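PDB 1QDD: lithostathine-1-alpha from Homo sapiens, which might inhibit spontaneous calcium carbonate precipitation and may take part in pancreas and brain regeneration. Local coordinates for residues N49-L54 against V139-N144; D73-I78 against K126-P131. The protein carries 1 engineered substitution. All coordinates share one frame; numbering follows the deposited sequence. Where two conformers were deposited one is given.

Contact 1 of 2, residues N49-L54 against V139-N144; sequences NLVSVL and VCKFKN
The side chains of Val-51 and Lys-141 cross at about a right angle. CG2 of Val-51 lies 4.1 Å from CB of Lys-141, and the lysine then runs on past the backbone of Ser-52. Its CG is anti to the backbone N (chi1 174°) and the chain beyond is extended. This carries NZ to Ser-52 O at 3.3 Å, a weak hydrogen bond, and CD1 of Leu-54 comes within 4.1 Å of NZ. The main partner of the ammonium group is Glu-58, in a salt bridge, and Tyr-24 adds a cation-pi contact. The other methyl of Val-51 turns to Val-139: CG1 lies 3.8 Å from Val-139 CB, and the two branched side chains cross obliquely. The backbones of 49-51 and 139-141 pair antiparallel. Asn-49 and Lys-141 form a hydrogen-bonded pair, with Lys-141 N to Asn-49 O at 3.0 Å. Val-51 N gives one more bond, to Val-139 O at 3.0 Å. Leu-50 and Cys-140 are the non-hydrogen-bonded pair, and their side chains diverge. Leu-50 packs on helix 35-44, and Cys-140 is tied to Cys-42 of that helix by a disulfide. A short strand paired with the C-terminal strand, with this disulfide to the first helix, is characteristic of the C-type lectin fold.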
loop_
_atom_site.group_PDB
_atom_site.type_symbol
_atom_site.label_atom_id
_atom_site.label_comp_id
_atom_site.label_asym_id
_atom_site.label_seq_id
_atom_site.Cartn_x
_atom_site.Cartn_y
_atom_site.Cartn_z
ATOM N N ASN A 49 -3.661 -0.382 7.291
ATOM C CA ASN A 49 -2.452 0.393 7.107
ATOM C C ASN A 49 -2.285 0.629 5.595
ATOM O O ASN A 49 -2.944 -0.046 4.806
ATOM C CB ASN A 49 -1.145 -0.239 7.589
ATOM C CG ASN A 49 -0.894 -0.073 9.069
ATOM O OD1 ASN A 49 -1.025 -1.067 9.806
ATOM N ND2 ASN A 49 -0.542 1.103 9.557
ATOM N N LEU A 50 -1.415 1.546 5.217
ATOM C CA LEU A 50 -1.041 1.656 3.817
ATOM C C LEU A 50 -0.580 0.256 3.399
ATOM O O LEU A 50 0.012 -0.501 4.195
ATOM C CB LEU A 50 0.122 2.629 3.616
ATOM C CG LEU A 50 -0.220 4.120 3.567
ATOM C CD1 LEU A 50 1.026 4.988 3.596
ATOM C CD2 LEU A 50 -1.068 4.434 2.331
ATOM N N VAL A 51 -0.795 -0.114 2.152
ATOM C CA VAL A 51 -0.505 -1.467 1.697
ATOM C C VAL A 51 0.952 -1.851 1.889
ATOM O O VAL A 51 1.865 -1.086 1.589
ATOM C CB VAL A 51 -0.981 -1.643 0.238
ATOM C CG1 VAL A 51 -0.236 -0.780 -0.760
ATOM C CG2 VAL A 51 -0.943 -3.096 -0.210
ATOM N N SER A 52 1.162 -3.099 2.312
ATOM C CA SER A 52 2.460 -3.755 2.360
ATOM C C SER A 52 2.490 -4.782 1.223
ATOM O O SER A 52 1.536 -5.557 1.096
ATOM C CB SER A 52 2.742 -4.495 3.658
ATOM O OG SER A 52 2.710 -3.669 4.789
ATOM N N VAL A 53 3.478 -4.738 0.360
ATOM C CA VAL A 53 3.594 -5.616 -0.815
ATOM C C VAL A 53 4.658 -6.666 -0.502
ATOM O O VAL A 53 5.848 -6.343 -0.498
ATOM C CB VAL A 53 3.934 -4.813 -2.076
ATOM C CG1 VAL A 53 3.953 -5.696 -3.311
ATOM C CG2 VAL A 53 2.968 -3.643 -2.280
ATOM N N LEU A 54 4.193 -7.873 -0.193
ATOM C CA LEU A 54 5.086 -8.903 0.325
ATOM C C LEU A 54 5.471 -9.989 -0.627
ATOM O O LEU A 54 6.377 -10.782 -0.298
ATOM C CB LEU A 54 4.421 -9.483 1.596
ATOM C CG LEU A 54 3.987 -8.407 2.606
ATOM C CD1 LEU A 54 3.281 -9.003 3.812
ATOM C CD2 LEU A 54 5.175 -7.577 3.066
ATOM N N VAL A 139 -3.215 3.347 -1.486
ATOM C CA VAL A 139 -3.899 2.066 -1.365
ATOM C C VAL A 139 -3.820 1.596 0.096
ATOM O O VAL A 139 -2.737 1.589 0.684
ATOM C CB VAL A 139 -3.309 0.969 -2.269
ATOM C CG1 VAL A 139 -3.964 -0.395 -2.061
ATOM C CG2 VAL A 139 -3.406 1.342 -3.746
ATOM N N CYS A 140 -4.945 1.174 0.665
ATOM C CA CYS A 140 -5.032 0.592 1.999
ATOM C C CYS A 140 -5.262 -0.925 1.948
ATOM O O CYS A 140 -5.830 -1.450 1.002
ATOM C CB CYS A 140 -6.162 1.209 2.835
ATOM S SG CYS A 140 -6.165 2.992 3.098
ATOM N N LYS A 141 -4.815 -1.612 2.994
ATOM C CA LYS A 141 -4.948 -3.056 3.180
ATOM C C LYS A 141 -5.426 -3.338 4.606
ATOM O O LYS A 141 -4.856 -2.782 5.547
ATOM C CB LYS A 141 -3.594 -3.738 2.914
ATOM C CG LYS A 141 -3.473 -5.234 3.190
ATOM C CD LYS A 141 -2.062 -5.731 2.913
ATOM C CE LYS A 141 -1.830 -7.190 3.256
ATOM N NZ LYS A 141 -0.415 -7.574 2.922
ATOM N N PHE A 142 -6.448 -4.171 4.777
ATOM C CA PHE A 142 -6.940 -4.499 6.119
ATOM C C PHE A 142 -7.405 -5.954 6.156
ATOM O O PHE A 142 -7.853 -6.531 5.176
ATOM C CB PHE A 142 -8.029 -3.549 6.587
ATOM C CG PHE A 142 -9.344 -3.564 5.876
ATOM C CD1 PHE A 142 -10.381 -4.394 6.287
ATOM C CD2 PHE A 142 -9.574 -2.730 4.797
ATOM C CE1 PHE A 142 -11.596 -4.391 5.632
ATOM C CE2 PHE A 142 -10.786 -2.725 4.139
ATOM C CZ PHE A 142 -11.804 -3.556 4.549
ATOM N N LYS A 143 -7.261 -6.543 7.359
ATOM C CA LYS A 143 -7.602 -7.949 7.530
ATOM C C LYS A 143 -9.120 -8.094 7.620
ATOM O O LYS A 143 -9.823 -7.435 8.364
ATOM C CB LYS A 143 -6.969 -8.664 8.721
ATOM C CG LYS A 143 -7.273 -10.148 8.858
ATOM C CD LYS A 143 -6.699 -11.087 7.820
ATOM C CE LYS A 143 -7.399 -12.447 7.859
ATOM N NZ LYS A 143 -8.797 -12.354 7.364
ATOM N N ASN A 144 -9.541 -8.964 6.728
ATOM C CA ASN A 144 -10.792 -9.614 6.656
ATOM C C ASN A 144 -11.228 -10.261 5.392
ATOM O O ASN A 144 -11.338 -9.831 4.259
ATOM C CB ASN A 144 -11.931 -9.006 7.497
ATOM C CG ASN A 144 -12.077 -10.243 8.422
ATOM O OD1 ASN A 144 -11.097 -10.976 8.633
ATOM N ND2 ASN A 144 -13.288 -10.460 8.865
#

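Contact 2 of 2, residues D73-I78 against K126-P131; sequences DFNVWI and KWKDVP
Trp-127 receives CD1 of Ile-78 over one face of its indole. The methyl carbon lies 3.9 Å from the centroid of the five-membered ring and 14° off the ring normal, a CH-pi contact. CG1 of Ile-78 stands between the backbone N and the carbonyl carbon (chi1 63°); this torsion, with the extended chi2, places CD1 over the indole. Trp-77 is met differently. Pro-131 O lies at the edge of its ring, in plane, 3.4 Å from CH2. CG2 of Val-130 comes in obliquely, 3.5 Å from CZ3. The side chain leaves the backbone away from 127-130, but the six-membered ring comes back to touch Val-130 and Pro-131. Its NE1 is hydrogen-bonded to Glu-33 O, which helps to fix the ring.

The third meeting is polar. The side chains of Asn-75 and Lys-128 cross at about a right angle, with Asn-75 OD1 3.6 Å from Lys-128 CE. Water links the ammonium group of Lys-128 to the amide. Water 1 accepts from Asn-75 ND2 at 2.9 Å and from Lys-128 NZ at 2.8 Å. Water 2 donates to Asn-75 OD1 at 3.1 Å and accepts a weak, long bond from Lys-128 NZ. Asn-75 OD1 also bonds Ser-117 OG, on strand 115-119.

That strand pairs with both 75-78 and 127-130, whose axes run 85° apart. The contact therefore spans a strongly twisted part of the sheet. Its chemistry is divided: buried Ile-78, Trp-127, Trp-77 and Val-130 join by apolar and CH-pi contact, whereas exposed Lys-128 meets Asn-75 through water. Solvent thus supplies the polar bridging between the two segments, and the lysine charge is probably well hydrated.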
loop_
_atom_site.group_PDB
_atom_site.type_symbol
_atom_site.label_atom_id
_atom_site.label_comp_id
_atom_site.label_asym_id
_atom_site.label_seq_id
_atom_site.Cartn_x
_atom_site.Cartn_y
_atom_site.Cartn_z
ATOM N N ASP A 73 -3.641 9.405 -12.183
ATOM C CA ASP A 73 -2.536 9.721 -11.284
ATOM C C ASP A 73 -1.196 9.122 -11.696
ATOM O O ASP A 73 -1.146 8.048 -12.277
ATOM C CB ASP A 73 -2.889 9.272 -9.857
ATOM C CG ASP A 73 -3.905 10.146 -9.167
ATOM O OD1 ASP A 73 -4.199 9.879 -7.971
ATOM O OD2 ASP A 73 -4.440 11.110 -9.752
ATOM N N PHE A 74 -0.115 9.829 -11.377
ATOM C CA PHE A 74 1.236 9.380 -11.692
ATOM C C PHE A 74 1.901 8.627 -10.543
ATOM O O PHE A 74 2.796 7.828 -10.826
ATOM C CB PHE A 74 2.109 10.593 -12.078
ATOM C CG PHE A 74 1.618 11.320 -13.304
ATOM C CD1 PHE A 74 0.994 12.546 -13.198
ATOM C CD2 PHE A 74 1.834 10.772 -14.554
ATOM C CE1 PHE A 74 0.551 13.213 -14.335
ATOM C CE2 PHE A 74 1.381 11.425 -15.695
ATOM C CZ PHE A 74 0.741 12.635 -15.564
ATOM N N ASN A 75 1.580 8.960 -9.309
ATOM C CA ASN A 75 2.219 8.402 -8.117
ATOM C C ASN A 75 1.184 7.986 -7.085
ATOM O O ASN A 75 0.217 8.709 -6.853
ATOM C CB ASN A 75 3.133 9.419 -7.422
ATOM C CG ASN A 75 4.408 9.682 -8.186
ATOM O OD1 ASN A 75 5.339 8.891 -8.161
ATOM N ND2 ASN A 75 4.390 10.772 -8.947
ATOM N N VAL A 76 1.328 6.791 -6.512
ATOM C CA VAL A 76 0.400 6.252 -5.520
ATOM C C VAL A 76 1.182 5.765 -4.299
ATOM O O VAL A 76 2.104 4.947 -4.464
ATOM C CB VAL A 76 -0.459 5.106 -6.090
ATOM C CG1 VAL A 76 -1.417 4.539 -5.050
ATOM C CG2 VAL A 76 -1.249 5.568 -7.317
ATOM N N TRP A 77 0.841 6.182 -3.099
ATOM C CA TRP A 77 1.581 5.734 -1.910
ATOM C C TRP A 77 1.376 4.261 -1.540
ATOM O O TRP A 77 0.279 3.707 -1.629
ATOM C CB TRP A 77 1.116 6.530 -0.685
ATOM C CG TRP A 77 1.461 7.962 -0.477
ATOM C CD1 TRP A 77 0.586 8.971 -0.180
ATOM C CD2 TRP A 77 2.760 8.563 -0.502
ATOM N NE1 TRP A 77 1.262 10.154 -0.022
ATOM C CE2 TRP A 77 2.601 9.935 -0.219
ATOM C CE3 TRP A 77 4.047 8.070 -0.753
ATOM C CZ2 TRP A 77 3.684 10.814 -0.166
ATOM C CZ3 TRP A 77 5.117 8.948 -0.680
ATOM C CH2 TRP A 77 4.925 10.308 -0.403
ATOM N N ILE A 78 2.478 3.664 -1.078
ATOM C CA ILE A 78 2.503 2.350 -0.435
ATOM C C ILE A 78 3.141 2.558 0.948
ATOM O O ILE A 78 3.679 3.620 1.246
ATOM C CB ILE A 78 3.138 1.229 -1.239
ATOM C CG1 ILE A 78 4.626 1.481 -1.508
ATOM C CG2 ILE A 78 2.381 1.022 -2.551
ATOM C CD1 ILE A 78 5.346 0.315 -2.166
ATOM N N LYS A 126 6.695 -0.741 -10.230
ATOM C CA LYS A 126 7.991 -0.379 -9.666
ATOM C C LYS A 126 7.882 0.816 -8.726
ATOM O O LYS A 126 6.920 1.579 -8.761
ATOM C CB LYS A 126 9.034 -0.104 -10.741
ATOM C CG LYS A 126 9.288 -1.195 -11.763
ATOM C CD LYS A 126 10.211 -2.272 -11.242
ATOM C CE LYS A 126 10.563 -3.308 -12.303
ATOM N NZ LYS A 126 11.158 -4.517 -11.666
ATOM N N TRP A 127 8.850 0.948 -7.838
ATOM C CA TRP A 127 8.879 1.859 -6.722
ATOM C C TRP A 127 9.870 3.009 -6.878
ATOM O O TRP A 127 10.960 2.826 -7.425
ATOM C CB TRP A 127 9.296 1.079 -5.470
ATOM C CG TRP A 127 8.486 -0.121 -5.089
ATOM C CD1 TRP A 127 7.313 -0.556 -5.613
ATOM C CD2 TRP A 127 8.813 -1.070 -4.051
ATOM N NE1 TRP A 127 6.868 -1.707 -4.989
ATOM C CE2 TRP A 127 7.785 -2.031 -4.028
ATOM C CE3 TRP A 127 9.879 -1.172 -3.159
ATOM C CZ2 TRP A 127 7.805 -3.096 -3.116
ATOM C CZ3 TRP A 127 9.892 -2.234 -2.264
ATOM C CH2 TRP A 127 8.859 -3.171 -2.260
ATOM N N LYS A 128 9.524 4.166 -6.333
ATOM C CA LYS A 128 10.411 5.328 -6.296
ATOM C C LYS A 128 10.368 5.951 -4.909
ATOM O O LYS A 128 9.308 6.071 -4.312
ATOM C CB LYS A 128 9.933 6.337 -7.337
ATOM C CG LYS A 128 10.614 7.680 -7.453
ATOM C CD LYS A 128 10.116 8.346 -8.724
ATOM C CE LYS A 128 8.869 9.186 -8.546
ATOM N NZ LYS A 128 8.751 10.097 -9.734
ATOM N N ASP A 129 11.524 6.379 -4.401
ATOM C CA ASP A 129 11.635 7.133 -3.161
ATOM C C ASP A 129 11.363 8.615 -3.398
ATOM O O ASP A 129 11.957 9.180 -4.328
ATOM C CB ASP A 129 13.011 6.962 -2.503
ATOM C CG ASP A 129 14.207 7.320 -3.358
ATOM O OD1 ASP A 129 14.281 6.823 -4.492
ATOM O OD2 ASP A 129 15.087 8.091 -2.899
ATOM N N VAL A 130 10.515 9.240 -2.626
ATOM C CA VAL A 130 10.097 10.634 -2.777
ATOM C C VAL A 130 9.935 11.289 -1.414
ATOM O O VAL A 130 9.873 10.592 -0.391
ATOM C CB VAL A 130 8.739 10.713 -3.517
ATOM C CG1 VAL A 130 8.813 10.363 -4.992
ATOM C CG2 VAL A 130 7.712 9.810 -2.839
ATOM N N PRO A 131 9.822 12.611 -1.334
ATOM C CA PRO A 131 9.613 13.293 -0.071
ATOM C C PRO A 131 8.292 12.876 0.554
ATOM O O PRO A 131 7.231 12.841 -0.093
ATOM C CB PRO A 131 9.591 14.773 -0.458
ATOM C CG PRO A 131 10.356 14.843 -1.735
ATOM C CD PRO A 131 10.017 13.560 -2.467
HETATM O O HOH W 1 6.805 12.162 -9.805
HETATM O O HOH W 2 5.932 8.944 -11.228
#

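Contacts 1 and 2 have centres about 16 Å apart, yet they touch directly. Val-51 CG1 packs on Ile-78 CG2 at 3.6 Å, and Val-139 CG2 meets Val-76 CG1 at 4.0 Å. Strand 136-143 runs parallel to strand 75-78, so both contacts belong to one sheet within the C-type lectin domain. Along the chain, contact 2 is nested inside the loop closed by contact 1, and strand 127-130 leads on to strand 136-143. Ile-78 thus serves both contacts, and its packing on Val-51 helps to join them. The glycan O-linked to Thr-5 belongs to the N-terminal segment, and its pocket residues, Glu-2, Ala-3, Thr-5, Glu-6 and Pro-8, include none from either contact.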